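Long-range contact in phosphoribosylaminoimidazole-succinocarboxamide synthase (Pyrococcus horikoshii, PDB 3U55), which catalyses the ATP-dependent joining of a carboxyaminoimidazole ribonucleotide to L-aspartate, giving SAICAR in de novo purine biosynthesis: residues G168-F174 with T196-A202. Residues are numbered along the deposited sequence; the frame is centred on the assembly and turned at random.
Sequences GIILVDF and TCRFWDA. With SO4 (sulfate ion), chain B.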
loop_
_atom_site.group_PDB
_atom_site.type_symbol
_atom_site.label_atom_id
_atom_site.label_comp_id
_atom_site.label_asym_id
_atom_site.label_seq_id
_atom_site.Cartn_x
_atom_site.Cartn_y
_atom_site.Cartn_z
ATOM N N GLY A 168 -14.203 -25.849 13.664
ATOM C CA GLY A 168 -14.280 -26.255 12.261
ATOM C C GLY A 168 -14.473 -25.118 11.280
ATOM O O GLY A 168 -15.090 -25.294 10.226
ATOM N N ILE A 169 -13.955 -23.941 11.627
ATOM C CA ILE A 169 -14.069 -22.736 10.793
ATOM C C ILE A 169 -12.683 -22.139 10.513
ATOM O O ILE A 169 -11.918 -21.914 11.453
ATOM C CB ILE A 169 -14.953 -21.659 11.490
ATOM C CG1 ILE A 169 -16.361 -22.201 11.771
ATOM C CG2 ILE A 169 -15.031 -20.376 10.651
ATOM C CD1 ILE A 169 -17.158 -21.361 12.738
ATOM N N ILE A 170 -12.383 -21.865 9.248
ATOM C CA ILE A 170 -11.129 -21.240 8.851
ATOM C C ILE A 170 -11.299 -19.722 8.818
ATOM O O ILE A 170 -12.143 -19.202 8.092
ATOM C CB ILE A 170 -10.678 -21.741 7.455
ATOM C CG1 ILE A 170 -10.520 -23.272 7.457
ATOM C CG2 ILE A 170 -9.390 -21.050 7.019
ATOM C CD1 ILE A 170 -10.255 -23.870 6.087
ATOM N N LEU A 171 -10.502 -19.019 9.619
ATOM C CA LEU A 171 -10.463 -17.568 9.567
ATOM C C LEU A 171 -9.609 -17.154 8.382
ATOM O O LEU A 171 -8.377 -17.204 8.444
ATOM C CB LEU A 171 -9.892 -16.989 10.861
ATOM C CG LEU A 171 -9.861 -15.455 10.927
ATOM C CD1 LEU A 171 -11.277 -14.862 10.845
ATOM C CD2 LEU A 171 -9.151 -15.004 12.188
ATOM N N VAL A 172 -10.272 -16.761 7.299
ATOM C CA VAL A 172 -9.587 -16.413 6.056
ATOM C C VAL A 172 -8.932 -15.027 6.135
ATOM O O VAL A 172 -7.737 -14.865 5.839
ATOM C CB VAL A 172 -10.559 -16.505 4.863
ATOM C CG1 VAL A 172 -10.002 -15.793 3.639
ATOM C CG2 VAL A 172 -10.885 -17.984 4.562
ATOM N N ASP A 173 -9.736 -14.040 6.524
ATOM C CA ASP A 173 -9.262 -12.681 6.790
ATOM C C ASP A 173 -10.283 -11.971 7.676
ATOM O O ASP A 173 -11.359 -12.514 7.944
ATOM C CB ASP A 173 -8.976 -11.895 5.488
ATOM C CG ASP A 173 -10.208 -11.734 4.578
ATOM O OD1 ASP A 173 -11.302 -11.362 5.055
ATOM O OD2 ASP A 173 -10.058 -11.946 3.360
ATOM N N PHE A 174 -9.938 -10.774 8.145
ATOM C CA PHE A 174 -10.878 -9.942 8.905
ATOM C C PHE A 174 -10.413 -8.496 8.924
ATOM O O PHE A 174 -9.235 -8.211 8.682
ATOM C CB PHE A 174 -11.104 -10.475 10.338
ATOM C CG PHE A 174 -9.864 -10.507 11.182
ATOM C CD1 PHE A 174 -9.593 -9.478 12.075
ATOM C CD2 PHE A 174 -8.962 -11.564 11.084
ATOM C CE1 PHE A 174 -8.443 -9.490 12.863
ATOM C CE2 PHE A 174 -7.806 -11.594 11.876
ATOM C CZ PHE A 174 -7.543 -10.544 12.765
ATOM N N THR A 196 -17.566 -8.563 8.740
ATOM C CA THR A 196 -16.206 -8.013 8.723
ATOM C C THR A 196 -15.095 -9.069 8.630
ATOM O O THR A 196 -13.911 -8.734 8.577
ATOM C CB THR A 196 -15.955 -7.115 9.950
ATOM O OG1 THR A 196 -16.180 -7.864 11.151
ATOM C CG2 THR A 196 -16.873 -5.892 9.916
ATOM N N CYS A 197 -15.486 -10.338 8.604
ATOM C CA CYS A 197 -14.537 -11.447 8.532
ATOM C C CYS A 197 -14.910 -12.339 7.363
ATOM O O CYS A 197 -16.083 -12.423 6.992
ATOM C CB CYS A 197 -14.600 -12.302 9.795
ATOM S SG CYS A 197 -14.349 -11.482 11.377
ATOM N N ARG A 198 -13.918 -13.013 6.795
ATOM C CA ARG A 198 -14.201 -14.165 5.946
ATOM C C ARG A 198 -14.030 -15.446 6.750
ATOM O O ARG A 198 -12.973 -15.688 7.346
ATOM C CB ARG A 198 -13.352 -14.164 4.672
ATOM C CG ARG A 198 -13.857 -13.186 3.633
ATOM C CD ARG A 198 -13.064 -13.260 2.338
ATOM N NE ARG A 198 -13.603 -12.319 1.352
ATOM C CZ ARG A 198 -13.202 -11.054 1.222
ATOM N NH1 ARG A 198 -12.238 -10.568 1.994
ATOM N NH2 ARG A 198 -13.753 -10.272 0.306
ATOM N N PHE A 199 -15.105 -16.233 6.792
ATOM C CA PHE A 199 -15.166 -17.503 7.515
ATOM C C PHE A 199 -15.485 -18.618 6.520
ATOM O O PHE A 199 -16.508 -18.554 5.848
ATOM C CB PHE A 199 -16.311 -17.496 8.540
ATOM C CG PHE A 199 -16.183 -16.486 9.659
ATOM C CD1 PHE A 199 -14.992 -16.317 10.367
ATOM C CD2 PHE A 199 -17.302 -15.759 10.057
ATOM C CE1 PHE A 199 -14.916 -15.413 11.429
ATOM C CE2 PHE A 199 -17.235 -14.849 11.119
ATOM C CZ PHE A 199 -16.042 -14.675 11.804
ATOM N N TRP A 200 -14.628 -19.636 6.429
ATOM C CA TRP A 200 -14.893 -20.799 5.566
ATOM C C TRP A 200 -15.072 -22.058 6.407
ATOM O O TRP A 200 -14.356 -22.259 7.390
ATOM C CB TRP A 200 -13.740 -21.030 4.583
ATOM C CG TRP A 200 -13.595 -20.015 3.485
ATOM C CD1 TRP A 200 -14.358 -18.896 3.275
ATOM C CD2 TRP A 200 -12.589 -20.008 2.461
ATOM N NE1 TRP A 200 -13.899 -18.207 2.180
ATOM C CE2 TRP A 200 -12.816 -18.867 1.659
ATOM C CE3 TRP A 200 -11.519 -20.856 2.144
ATOM C CZ2 TRP A 200 -12.012 -18.550 0.562
ATOM C CZ3 TRP A 200 -10.722 -20.543 1.043
ATOM C CH2 TRP A 200 -10.973 -19.399 0.270
ATOM N N ASP A 201 -16.014 -22.918 6.022
ATOM C CA ASP A 201 -16.124 -24.221 6.679
ATOM C C ASP A 201 -14.824 -24.997 6.456
ATOM O O ASP A 201 -14.307 -25.022 5.344
ATOM C CB ASP A 201 -17.314 -25.021 6.145
ATOM C CG ASP A 201 -17.347 -26.438 6.695
ATOM O OD1 ASP A 201 -17.540 -26.597 7.911
ATOM O OD2 ASP A 201 -17.155 -27.387 5.916
ATOM N N ALA A 202 -14.293 -25.614 7.511
ATOM C CA ALA A 202 -13.011 -26.327 7.411
ATOM C C ALA A 202 -13.089 -27.540 6.489
ATOM O O ALA A 202 -12.137 -27.841 5.769
ATOM C CB ALA A 202 -12.502 -26.738 8.791
HETATM S S SO4 B . -11.369 -7.169 0.628
HETATM O O1 SO4 B . -10.603 -8.372 0.356
HETATM O O2 SO4 B . -12.505 -7.471 1.492
HETATM O O3 SO4 B . -10.477 -6.199 1.263
HETATM O O4 SO4 B . -11.880 -6.626 -0.624
HETATM O O HOH W 1 -13.094 -9.598 5.602
#
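A beta bulge can bring two neighbouring side chains to bear on the same partner strand, and the pairing of 168-174 with 196-202 is a compact example. The segments run antiparallel, their axes at 170° and 4.5 Å apart at closest approach. From I169 to L171 the register is regular: I170 N donates to W200 O (2.7 Å) and W200 N to I170 O (3.0 Å). At V172 the backbone turns helical (phi/psi -76/-52), inserting an extra residue opposite R198, so that V172 N donates to R198 O (2.9 Å) while R198 N reaches D173 O (2.8 Å). V172 consequently points toward 196-202, and its CG2 makes a CH-pi contact 3.4 Å from the centroid of the W200 five-membered ring, over the face. The bulge lies within strand 169-180, which the antiparallel sheet of this SAICAR synthetase fold pairs with both 197-201 and 84-93. Next along, D173 OD2 forms a salt bridge with R198 NH1 (2.9 Å); D211 holds R198 NE, and a sulfate, probably from the crystallisation liquor, is bound by R198 NH1 (3.1 Å to SO4 O2) together with R93 and S99. On the other face F199 meets L171, CE1 to CD1 at 3.7 Å, and I169, beneath helices 143-165 and 220-232, which contribute L164 and I227.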